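Local coordinates for protein papain-like protease (Human betacoronavirus 2c EMC/2012, PDB 4RNA) that is a cysteine protease that probably cleaves the viral polyprotein and, like related coronavirus enzymes, removes ubiquitin and ISG15 from host proteins, at residues S55-D60 and R84-K89; I119-L124 and A267-Q272; D127-F130 and L135-A138; R223-Y226 and G232-H235. All coordinates share one frame; numbering follows the deposited sequence.

Interaction 1 (S55-D60 and R84-K89); sequences SLYLAD and RFYSLK
Y57 and Y86 form an aromatic contact that joins the small N-terminal sheet, the ubiquitin-like part of this protease family, to helix 81-92 of the catalytic body. The edge of Y57 is turned to the face of Y86 in an offset edge-to-face pair, with the planes at 79° and the Y57 and Y86 ring centroids 5.6 Å apart. Because the pair is displaced, Y57 does its touching near the phenol end of Y86: CD2 of Y57 lies 3.8 Å from CZ of Y86, and the hydroxyl of Y86 sits close to the plane of the Y57 ring. That hydroxyl also donates a hydrogen bond, 3.2 Å from Y86 OH to L58 O. It approaches from well above the carbonyl plane, 47° out of it, so the bond misses the lone-pair directions. Just past the strand, A59 adds a methyl contact, its CB 4.0 Å from Y86 CE2. Y86 reaches all three residues because its CG is anti to its own carbonyl carbon (chi1 -66°), which sends the ring off the helix toward the strand. A single tyrosine thus carries both the polar and the apolar halves of the joint. F36 of strand 35-37, one of the two neighbours of strand 55-58 in the sheet, packs its ring edge-to-face with Y86, while helix 148-158 backs helix 81-92 through F85 and L88.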
loop_
_atom_site.group_PDB
_atom_site.type_symbol
_atom_site.label_atom_id
_atom_site.label_comp_id
_atom_site.label_asym_id
_atom_site.label_seq_id
_atom_site.Cartn_x
_atom_site.Cartn_y
_atom_site.Cartn_z
ATOM N N SER A 55 30.649 4.779 4.193
ATOM C CA SER A 55 29.297 5.284 3.880
ATOM C C SER A 55 28.208 4.547 4.632
ATOM O O SER A 55 28.202 3.338 4.615
ATOM C CB SER A 55 29.009 5.117 2.388
ATOM O OG SER A 55 29.527 6.254 1.747
ATOM N N LEU A 56 27.270 5.282 5.249
ATOM C CA LEU A 56 26.135 4.653 5.939
ATOM C C LEU A 56 24.828 5.049 5.319
ATOM O O LEU A 56 24.629 6.225 4.919
ATOM C CB LEU A 56 26.102 5.009 7.433
ATOM C CG LEU A 56 27.246 4.519 8.306
ATOM C CD1 LEU A 56 26.975 5.094 9.707
ATOM C CD2 LEU A 56 27.354 2.966 8.318
ATOM N N TYR A 57 23.916 4.073 5.267
ATOM C CA TYR A 57 22.576 4.338 4.727
ATOM C C TYR A 57 21.617 4.695 5.835
ATOM O O TYR A 57 21.308 3.903 6.635
ATOM C CB TYR A 57 22.081 3.134 3.911
ATOM C CG TYR A 57 22.514 3.328 2.530
ATOM C CD1 TYR A 57 23.774 2.906 2.116
ATOM C CD2 TYR A 57 21.693 4.034 1.633
ATOM C CE1 TYR A 57 24.204 3.161 0.814
ATOM C CE2 TYR A 57 22.095 4.252 0.325
ATOM C CZ TYR A 57 23.354 3.847 -0.056
ATOM O OH TYR A 57 23.708 4.095 -1.360
ATOM N N LEU A 58 21.177 5.934 5.928
ATOM C CA LEU A 58 20.298 6.338 7.057
ATOM C C LEU A 58 18.812 6.044 6.714
ATOM O O LEU A 58 18.376 6.277 5.572
ATOM C CB LEU A 58 20.458 7.845 7.353
ATOM C CG LEU A 58 19.661 8.410 8.558
ATOM C CD1 LEU A 58 20.041 7.798 9.954
ATOM C CD2 LEU A 58 19.920 9.904 8.583
ATOM N N ALA A 59 18.031 5.505 7.660
ATOM C CA ALA A 59 16.603 5.127 7.370
ATOM C C ALA A 59 15.619 6.090 8.088
ATOM O O ALA A 59 14.447 6.097 7.762
ATOM C CB ALA A 59 16.295 3.662 7.721
ATOM N N ASP A 60 16.070 6.902 9.063
ATOM C CA ASP A 60 15.121 7.799 9.803
ATOM C C ASP A 60 15.918 8.837 10.479
ATOM O O ASP A 60 17.130 8.813 10.389
ATOM C CB ASP A 60 14.125 7.064 10.772
ATOM C CG ASP A 60 14.846 6.265 11.917
ATOM O OD1 ASP A 60 15.999 6.637 12.306
ATOM O OD2 ASP A 60 14.237 5.271 12.438
ATOM N N ARG A 84 11.898 -0.372 5.274
ATOM C CA ARG A 84 11.334 -1.558 4.532
ATOM C C ARG A 84 12.080 -1.919 3.237
ATOM O O ARG A 84 12.412 -3.050 3.004
ATOM C CB ARG A 84 9.822 -1.417 4.292
ATOM C CG ARG A 84 8.996 -1.413 5.605
ATOM C CD ARG A 84 7.469 -1.235 5.373
ATOM N NE ARG A 84 7.127 0.029 4.646
ATOM C CZ ARG A 84 6.780 0.100 3.371
ATOM N NH1 ARG A 84 6.799 -0.978 2.571
ATOM N NH2 ARG A 84 6.516 1.308 2.833
ATOM N N PHE A 85 12.417 -0.924 2.434
ATOM C CA PHE A 85 13.185 -1.144 1.228
ATOM C C PHE A 85 14.577 -1.738 1.525
ATOM O O PHE A 85 14.978 -2.734 0.888
ATOM C CB PHE A 85 13.298 0.225 0.429
ATOM C CG PHE A 85 14.267 0.138 -0.715
ATOM C CD1 PHE A 85 14.125 -0.884 -1.667
ATOM C CD2 PHE A 85 15.296 1.075 -0.859
ATOM C CE1 PHE A 85 15.015 -0.988 -2.716
ATOM C CE2 PHE A 85 16.195 0.994 -1.937
ATOM C CZ PHE A 85 16.042 -0.043 -2.865
ATOM N N TYR A 86 15.254 -1.249 2.589
ATOM C CA TYR A 86 16.586 -1.692 2.783
ATOM C C TYR A 86 16.479 -3.108 3.266
ATOM O O TYR A 86 17.266 -3.888 2.783
ATOM C CB TYR A 86 17.390 -0.923 3.859
ATOM C CG TYR A 86 17.684 0.571 3.544
ATOM C CD1 TYR A 86 17.762 1.028 2.221
ATOM C CD2 TYR A 86 17.945 1.462 4.573
ATOM C CE1 TYR A 86 18.026 2.379 1.951
ATOM C CE2 TYR A 86 18.218 2.824 4.303
ATOM C CZ TYR A 86 18.257 3.245 2.992
ATOM O OH TYR A 86 18.503 4.620 2.792
ATOM N N SER A 87 15.494 -3.436 4.128
ATOM C CA SER A 87 15.361 -4.865 4.614
ATOM C C SER A 87 14.954 -5.800 3.463
ATOM O O SER A 87 15.376 -6.968 3.460
ATOM C CB SER A 87 14.277 -5.036 5.720
ATOM O OG SER A 87 14.465 -4.086 6.766
ATOM N N LEU A 88 14.001 -5.362 2.613
ATOM C CA LEU A 88 13.570 -6.160 1.431
ATOM C C LEU A 88 14.742 -6.465 0.529
ATOM O O LEU A 88 14.889 -7.614 0.106
ATOM C CB LEU A 88 12.480 -5.472 0.603
ATOM C CG LEU A 88 11.160 -5.600 1.365
ATOM C CD1 LEU A 88 10.209 -4.503 0.952
ATOM C CD2 LEU A 88 10.532 -6.981 1.291
ATOM N N LYS A 89 15.520 -5.418 0.189
ATOM C CA LYS A 89 16.738 -5.589 -0.653
ATOM C C LYS A 89 17.679 -6.710 -0.113
ATOM O O LYS A 89 18.023 -7.709 -0.835
ATOM C CB LYS A 89 17.360 -4.201 -0.879
ATOM C CG LYS A 89 18.494 -4.187 -1.856
ATOM C CD LYS A 89 18.989 -2.786 -2.055
ATOM C CE LYS A 89 20.430 -2.931 -2.436
ATOM N NZ LYS A 89 20.812 -1.744 -3.228
#

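Interaction 2 (I119-L124 and A267-Q272); sequences IMTLDL and AFNVFQ
The amide nitrogen of N269 is gripped by two groups: it donates to the hydroxyl of T121 across the contact and to the carboxylate of D311 in the adjoining strand 304-315. The bond from N269 ND2 to T121 OG1 is 3.1 Å long, bends to 151° at the hydrogen, and leaves the amide plane by only 16°. The threonine oxygen has a second partner one helical turn back, the carbonyl of A117. Placing OG1 anti to its own carbonyl carbon (chi1 -64°) brings it beside the backbone N, where it can meet both that carbonyl and the asparagine. The other end of the N269 amide is fixed too, since OD1 bonds to H283 of strand 280-287. Nearer the start of the strand the contact turns apolar: a branch of L124, three residues on from T121, presses on A267, with L124 CD1 3.5 Å from A267 CB, tighter than usual for two carbons. Together these two points set helix 115-122 against the sheet, as the central helix of a papain-like fold packs on its strand domain; M120 O adds a bond to R285 close by. With a donor nitrogen held by two acceptors and an acceptor oxygen held by a histidine, the buried N269 amide cannot flip without loss, and the T121 hydroxyl, donating its hydrogen bond to A117 O, serves as acceptor for N269.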
loop_
_atom_site.group_PDB
_atom_site.type_symbol
_atom_site.label_atom_id
_atom_site.label_comp_id
_atom_site.label_asym_id
_atom_site.label_seq_id
_atom_site.Cartn_x
_atom_site.Cartn_y
_atom_site.Cartn_z
ATOM N N ILE A 119 6.325 -9.301 -12.650
ATOM C CA ILE A 119 7.556 -8.919 -13.363
ATOM C C ILE A 119 7.557 -9.398 -14.847
ATOM O O ILE A 119 7.869 -8.641 -15.776
ATOM C CB ILE A 119 8.820 -9.459 -12.586
ATOM C CG1 ILE A 119 9.010 -8.678 -11.262
ATOM C CG2 ILE A 119 10.106 -9.364 -13.408
ATOM C CD1 ILE A 119 9.722 -9.543 -10.243
ATOM N N MET A 120 7.122 -10.616 -15.079
ATOM C CA MET A 120 7.004 -11.154 -16.465
ATOM C C MET A 120 5.982 -10.433 -17.294
ATOM O O MET A 120 6.173 -10.375 -18.486
ATOM C CB MET A 120 6.625 -12.644 -16.423
ATOM C CG MET A 120 7.779 -13.404 -15.830
ATOM S SD MET A 120 7.632 -15.203 -16.058
ATOM C CE MET A 120 7.991 -15.264 -17.809
ATOM N N THR A 121 4.941 -9.854 -16.655
ATOM C CA THR A 121 3.957 -9.078 -17.378
ATOM C C THR A 121 4.577 -7.707 -17.695
ATOM O O THR A 121 4.494 -7.228 -18.876
ATOM C CB THR A 121 2.651 -8.880 -16.577
ATOM O OG1 THR A 121 2.024 -10.116 -16.343
ATOM C CG2 THR A 121 1.627 -7.974 -17.365
ATOM N N LEU A 122 5.229 -7.080 -16.697
ATOM C CA LEU A 122 5.828 -5.715 -16.957
ATOM C C LEU A 122 6.921 -5.815 -18.004
ATOM O O LEU A 122 7.159 -4.918 -18.770
ATOM C CB LEU A 122 6.494 -5.114 -15.668
ATOM C CG LEU A 122 5.547 -4.726 -14.516
ATOM C CD1 LEU A 122 6.419 -4.461 -13.272
ATOM C CD2 LEU A 122 4.741 -3.475 -14.979
ATOM N N ASP A 123 7.638 -6.923 -18.034
ATOM C CA ASP A 123 8.659 -7.142 -19.055
ATOM C C ASP A 123 8.158 -7.117 -20.530
ATOM O O ASP A 123 8.985 -6.965 -21.441
ATOM C CB ASP A 123 9.419 -8.463 -18.798
ATOM C CG ASP A 123 10.523 -8.324 -17.687
ATOM O OD1 ASP A 123 10.913 -7.186 -17.362
ATOM O OD2 ASP A 123 10.987 -9.398 -17.164
ATOM N N LEU A 124 6.836 -7.235 -20.767
ATOM C CA LEU A 124 6.316 -7.293 -22.121
ATOM C C LEU A 124 5.904 -5.898 -22.518
ATOM O O LEU A 124 5.533 -5.702 -23.648
ATOM C CB LEU A 124 5.099 -8.204 -22.227
ATOM C CG LEU A 124 5.551 -9.675 -21.983
ATOM C CD1 LEU A 124 4.350 -10.642 -21.948
ATOM C CD2 LEU A 124 6.556 -10.062 -23.056
ATOM N N ALA A 267 -0.154 -12.621 -23.867
ATOM C CA ALA A 267 0.188 -13.188 -22.575
ATOM C C ALA A 267 -0.966 -13.023 -21.592
ATOM O O ALA A 267 -1.831 -12.210 -21.801
ATOM C CB ALA A 267 1.451 -12.555 -21.943
ATOM N N PHE A 268 -0.993 -13.839 -20.532
ATOM C CA PHE A 268 -2.025 -13.692 -19.516
ATOM C C PHE A 268 -1.569 -14.292 -18.216
ATOM O O PHE A 268 -0.702 -15.182 -18.215
ATOM C CB PHE A 268 -3.385 -14.306 -19.979
ATOM C CG PHE A 268 -3.310 -15.777 -20.332
ATOM C CD1 PHE A 268 -2.915 -16.182 -21.602
ATOM C CD2 PHE A 268 -3.588 -16.714 -19.384
ATOM C CE1 PHE A 268 -2.837 -17.512 -21.968
ATOM C CE2 PHE A 268 -3.531 -18.067 -19.730
ATOM C CZ PHE A 268 -3.158 -18.466 -21.016
ATOM N N ASN A 269 -2.141 -13.841 -17.092
ATOM C CA ASN A 269 -1.870 -14.567 -15.842
ATOM C C ASN A 269 -2.969 -15.450 -15.386
ATOM O O ASN A 269 -4.140 -15.273 -15.754
ATOM C CB ASN A 269 -1.508 -13.593 -14.701
ATOM C CG ASN A 269 -0.248 -12.791 -15.041
ATOM O OD1 ASN A 269 0.727 -13.372 -15.509
ATOM N ND2 ASN A 269 -0.261 -11.458 -14.788
ATOM N N VAL A 270 -2.606 -16.423 -14.552
ATOM C CA VAL A 270 -3.618 -17.376 -14.132
ATOM C C VAL A 270 -3.455 -17.459 -12.621
ATOM O O VAL A 270 -2.322 -17.374 -12.114
ATOM C CB VAL A 270 -3.366 -18.782 -14.788
ATOM C CG1 VAL A 270 -4.079 -19.865 -14.043
ATOM C CG2 VAL A 270 -3.783 -18.784 -16.254
ATOM N N PHE A 271 -4.570 -17.537 -11.884
ATOM C CA PHE A 271 -4.485 -17.836 -10.460
ATOM C C PHE A 271 -5.122 -19.193 -10.222
ATOM O O PHE A 271 -6.254 -19.409 -10.644
ATOM C CB PHE A 271 -5.176 -16.740 -9.653
ATOM C CG PHE A 271 -5.128 -16.930 -8.138
ATOM C CD1 PHE A 271 -3.946 -16.721 -7.414
ATOM C CD2 PHE A 271 -6.261 -17.277 -7.444
ATOM C CE1 PHE A 271 -3.916 -16.875 -6.035
ATOM C CE2 PHE A 271 -6.228 -17.438 -6.061
ATOM C CZ PHE A 271 -5.064 -17.220 -5.361
ATOM N N GLN A 272 -4.400 -20.072 -9.520
ATOM C CA GLN A 272 -4.773 -21.481 -9.260
ATOM C C GLN A 272 -5.118 -21.732 -7.810
ATOM O O GLN A 272 -4.324 -21.399 -6.918
ATOM C CB GLN A 272 -3.612 -22.419 -9.622
ATOM C CG GLN A 272 -3.436 -22.656 -11.121
ATOM C CD GLN A 272 -2.084 -23.262 -11.515
ATOM O OE1 GLN A 272 -1.186 -23.460 -10.688
ATOM N NE2 GLN A 272 -1.939 -23.551 -12.808
#

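Interaction 3 (D127-F130 and L135-A138); sequences DIKF and LQHA
Strand 128-130 runs through a short turn into helix 133-143, and the chain doubles back closely enough to put the CA atoms of F130 and Q136 4.9 Å apart. Q136 spends its amide on the strand's backbone. Its OE1 takes the N-H of F130, 2.7 Å from F130 N and almost perfectly straight at 176°, although the donor stands 40° out of the plane of the amide carbonyl. A bend at chi2 (45°) folds the glutamine back to make this reach. Its other end, NE2, gives to a water at 3.0 Å from Q136 NE2, and the water in turn donates to I128 O, so the amide meets an N-H and, through water, a C=O much as a neighbouring strand would. The side chains of K129 and Q136 cross at about a right angle, with K129 CG 3.5 Å from Q136 CD. Those of L135 and F130 meet at a slant, F130 CB to L135 CB at 3.8 Å, with CD1 of the leucine near CD1 of the ring. Strand 179-181 pairs with the other edge through K129 and E180, which also form a salt bridge; F139 meets the F130 ring edge-to-face, and L135 also packs on F150 and Y157 of helix 148-158.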
loop_
_atom_site.group_PDB
_atom_site.type_symbol
_atom_site.label_atom_id
_atom_site.label_comp_id
_atom_site.label_asym_id
_atom_site.label_seq_id
_atom_site.Cartn_x
_atom_site.Cartn_y
_atom_site.Cartn_z
ATOM N N ASP A 127 7.141 1.158 -24.433
ATOM C CA ASP A 127 6.831 2.589 -24.343
ATOM C C ASP A 127 6.436 3.097 -22.958
ATOM O O ASP A 127 5.747 4.119 -22.871
ATOM C CB ASP A 127 5.737 2.981 -25.355
ATOM C CG ASP A 127 6.172 2.728 -26.778
ATOM O OD1 ASP A 127 7.217 3.297 -27.172
ATOM O OD2 ASP A 127 5.501 1.931 -27.479
ATOM N N ILE A 128 6.872 2.401 -21.909
ATOM C CA ILE A 128 6.677 2.845 -20.529
ATOM C C ILE A 128 8.005 3.266 -19.900
ATOM O O ILE A 128 9.076 2.725 -20.236
ATOM C CB ILE A 128 6.068 1.749 -19.619
ATOM C CG1 ILE A 128 7.052 0.595 -19.483
ATOM C CG2 ILE A 128 4.716 1.304 -20.175
ATOM C CD1 ILE A 128 6.605 -0.472 -18.470
ATOM N N LYS A 129 7.893 4.274 -19.040
ATOM C CA LYS A 129 8.991 4.807 -18.241
ATOM C C LYS A 129 8.407 5.146 -16.850
ATOM O O LYS A 129 7.274 5.596 -16.756
ATOM C CB LYS A 129 9.541 6.083 -18.877
ATOM C CG LYS A 129 10.849 6.562 -18.270
ATOM C CD LYS A 129 11.325 7.913 -18.818
ATOM C CE LYS A 129 10.367 9.052 -18.484
ATOM N NZ LYS A 129 9.158 8.939 -19.355
ATOM N N PHE A 130 9.198 4.937 -15.801
ATOM C CA PHE A 130 8.764 5.228 -14.440
ATOM C C PHE A 130 9.056 6.676 -14.129
ATOM O O PHE A 130 10.126 7.164 -14.458
ATOM C CB PHE A 130 9.426 4.265 -13.440
ATOM C CG PHE A 130 8.848 2.893 -13.518
ATOM C CD1 PHE A 130 7.558 2.660 -13.032
ATOM C CD2 PHE A 130 9.547 1.849 -14.136
ATOM C CE1 PHE A 130 6.982 1.401 -13.156
ATOM C CE2 PHE A 130 8.986 0.588 -14.263
ATOM C CZ PHE A 130 7.693 0.362 -13.782
ATOM N N LEU A 135 12.825 3.922 -9.272
ATOM C CA LEU A 135 12.164 2.809 -9.995
ATOM C C LEU A 135 12.668 2.686 -11.433
ATOM O O LEU A 135 12.903 1.627 -11.897
ATOM C CB LEU A 135 10.648 2.984 -10.040
ATOM C CG LEU A 135 9.832 2.145 -9.106
ATOM C CD1 LEU A 135 8.332 2.507 -9.281
ATOM C CD2 LEU A 135 10.140 0.652 -9.262
ATOM N N GLN A 136 12.822 3.809 -12.139
ATOM C CA GLN A 136 13.349 3.784 -13.506
ATOM C C GLN A 136 14.760 3.221 -13.528
ATOM O O GLN A 136 15.074 2.303 -14.317
ATOM C CB GLN A 136 13.356 5.219 -14.074
ATOM C CG GLN A 136 13.588 5.315 -15.618
ATOM C CD GLN A 136 12.770 4.322 -16.449
ATOM O OE1 GLN A 136 11.654 3.922 -16.076
ATOM N NE2 GLN A 136 13.356 3.861 -17.565
ATOM N N HIS A 137 15.590 3.678 -12.576
ATOM C CA HIS A 137 16.966 3.248 -12.558
ATOM C C HIS A 137 16.950 1.770 -12.242
ATOM O O HIS A 137 17.618 0.967 -12.900
ATOM C CB HIS A 137 17.788 4.093 -11.571
ATOM C CG HIS A 137 19.218 3.661 -11.469
ATOM N ND1 HIS A 137 19.634 2.750 -10.569
ATOM C CD2 HIS A 137 20.336 4.003 -12.227
ATOM C CE1 HIS A 137 20.961 2.535 -10.718
ATOM N NE2 HIS A 137 21.389 3.298 -11.733
ATOM N N ALA A 138 16.129 1.352 -11.287
ATOM C CA ALA A 138 16.134 -0.119 -10.969
ATOM C C ALA A 138 15.602 -1.009 -12.121
ATOM O O ALA A 138 15.949 -2.252 -12.198
ATOM C CB ALA A 138 15.287 -0.396 -9.705
HETATM O O HOH W 1 12.029 2.530 -19.884
#

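Interaction 4 (R223-Y226 and G232-H235); sequences RMTY and GERH
Strands 224-226 and 233-235 run antiparallel at 153°, with Y226 and R234 a hydrogen-bonded pair and T225 and H235 a non-hydrogen-bonded one, their CA atoms 4.2 Å apart. The paired bonds are Y226 N to R234 O, 2.9 Å, and R234 N to Y226 O, 2.8 Å. T225 and H235 stand side by side on one face of the hairpin. The threonine hydroxyl lies at the edge of the imidazole, 2.5 Å from T225 OG1 to H235 ND1; this is so short for a hydrogen bond that its exact length is doubtful, and either atom could be the donor. The aliphatic part of R223 runs alongside the same histidine, with R223 CD 3.7 Å from H235 ND1, and its guanidinium plane is nearly perpendicular to the ring. On the other face R234 stretches along the Y226 ring. Its CB sits over that ring as a CH-pi contact, 4.3 Å from R234 CB to the Y226 centroid, and farther out CD approaches the rim, 3.6 Å from R234 CD to Y226 CE2. The guanidinium and ring planes are within 15° of parallel. Y226 also receives a cation-pi contact from R18 of the second subunit. The turn of this hairpin carries C228 and C230, two of the four zinc ligands in the fingers. R234, held by Q229 and by a salt bridge to E191, has its side chain about 5 Å from the metal, so its positive charge probably helps offset the negative charge of the cysteine thiolates.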
loop_
_atom_site.group_PDB
_atom_site.type_symbol
_atom_site.label_atom_id
_atom_site.label_comp_id
_atom_site.label_asym_id
_atom_site.label_seq_id
_atom_site.Cartn_x
_atom_site.Cartn_y
_atom_site.Cartn_z
ATOM N N ARG A 223 -21.739 -3.181 -26.013
ATOM C CA ARG A 223 -22.658 -2.153 -25.530
ATOM C C ARG A 223 -23.262 -2.633 -24.206
ATOM O O ARG A 223 -23.661 -3.785 -24.091
ATOM C CB ARG A 223 -23.775 -1.879 -26.568
ATOM C CG ARG A 223 -24.713 -0.716 -26.187
ATOM C CD ARG A 223 -25.840 -0.450 -27.220
ATOM N NE ARG A 223 -26.831 -1.534 -27.237
ATOM C CZ ARG A 223 -27.089 -2.311 -28.291
ATOM N NH1 ARG A 223 -26.468 -2.097 -29.448
ATOM N NH2 ARG A 223 -27.989 -3.271 -28.204
ATOM N N MET A 224 -23.272 -1.761 -23.190
ATOM C CA MET A 224 -24.044 -2.050 -21.968
ATOM C C MET A 224 -25.192 -1.079 -21.893
ATOM O O MET A 224 -25.063 0.126 -22.288
ATOM C CB MET A 224 -23.207 -1.920 -20.676
ATOM C CG MET A 224 -24.054 -2.086 -19.399
ATOM S SD MET A 224 -23.193 -1.803 -17.835
ATOM C CE MET A 224 -22.809 -0.052 -17.986
ATOM N N THR A 225 -26.294 -1.576 -21.341
ATOM C CA THR A 225 -27.534 -0.829 -21.279
ATOM C C THR A 225 -28.174 -0.943 -19.874
ATOM O O THR A 225 -28.216 -1.991 -19.287
ATOM C CB THR A 225 -28.508 -1.369 -22.379
ATOM O OG1 THR A 225 -27.954 -1.126 -23.697
ATOM C CG2 THR A 225 -29.940 -0.772 -22.220
ATOM N N TYR A 226 -28.712 0.140 -19.334
ATOM C CA TYR A 226 -29.494 -0.049 -18.077
ATOM C C TYR A 226 -30.543 1.112 -18.047
ATOM O O TYR A 226 -30.652 1.857 -19.054
ATOM C CB TYR A 226 -28.543 -0.082 -16.850
ATOM C CG TYR A 226 -27.638 1.134 -16.823
ATOM C CD1 TYR A 226 -26.451 1.186 -17.618
ATOM C CD2 TYR A 226 -27.964 2.230 -16.029
ATOM C CE1 TYR A 226 -25.641 2.329 -17.609
ATOM C CE2 TYR A 226 -27.178 3.371 -16.031
ATOM C CZ TYR A 226 -26.016 3.410 -16.814
ATOM O OH TYR A 226 -25.253 4.556 -16.743
ATOM N N GLY A 232 -36.455 5.780 -19.495
ATOM C CA GLY A 232 -36.095 4.967 -20.662
ATOM C C GLY A 232 -34.848 4.111 -20.420
ATOM O O GLY A 232 -34.682 3.518 -19.328
ATOM N N GLU A 233 -33.987 4.055 -21.445
ATOM C CA GLU A 233 -32.786 3.206 -21.477
ATOM C C GLU A 233 -31.598 4.088 -21.703
ATOM O O GLU A 233 -31.698 5.112 -22.392
ATOM C CB GLU A 233 -32.814 2.278 -22.679
ATOM C CG GLU A 233 -33.386 0.917 -22.391
ATOM C CD GLU A 233 -33.433 0.043 -23.655
ATOM O OE1 GLU A 233 -33.772 -1.152 -23.508
ATOM O OE2 GLU A 233 -33.113 0.530 -24.786
ATOM N N ARG A 234 -30.471 3.656 -21.143
ATOM C CA ARG A 234 -29.228 4.413 -21.123
ATOM C C ARG A 234 -28.176 3.402 -21.593
ATOM O O ARG A 234 -28.234 2.273 -21.193
ATOM C CB ARG A 234 -28.915 4.710 -19.649
ATOM C CG ARG A 234 -28.816 6.135 -19.298
ATOM C CD ARG A 234 -28.248 6.227 -17.902
ATOM N NE ARG A 234 -26.895 6.678 -18.110
ATOM C CZ ARG A 234 -26.394 7.867 -17.732
ATOM N NH1 ARG A 234 -27.119 8.757 -17.016
ATOM N NH2 ARG A 234 -25.120 8.145 -17.997
ATOM N N HIS A 235 -27.228 3.800 -22.426
ATOM C CA HIS A 235 -26.186 2.866 -22.875
ATOM C C HIS A 235 -24.774 3.340 -22.597
ATOM O O HIS A 235 -24.507 4.528 -22.493
ATOM C CB HIS A 235 -26.285 2.693 -24.394
ATOM C CG HIS A 235 -27.658 2.368 -24.865
ATOM N ND1 HIS A 235 -28.162 1.107 -24.795
ATOM C CD2 HIS A 235 -28.665 3.178 -25.374
ATOM C CE1 HIS A 235 -29.432 1.087 -25.290
ATOM N NE2 HIS A 235 -29.762 2.368 -25.618
#

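Overall arrangement
The four contacts run from one end of the molecule to the other. Interaction 1 ties the N-terminal sheet to the helical part, and interaction 4 lies at the zinc-bearing fingertips on the opposite side of the chain's centre, about 53 Å away centre to centre; both touch the second subunit. Between them, interactions 2 and 3 have centres about 18 Å apart and adjoin in sequence, helix 115-122 being followed by strand 128-130. Interactions 3 and 4 are both nested in the long loop that interaction 2 closes. Interaction 2 lies on the helix that begins just after the modified C113, which is probably the nucleophile, as in other papain-like proteases.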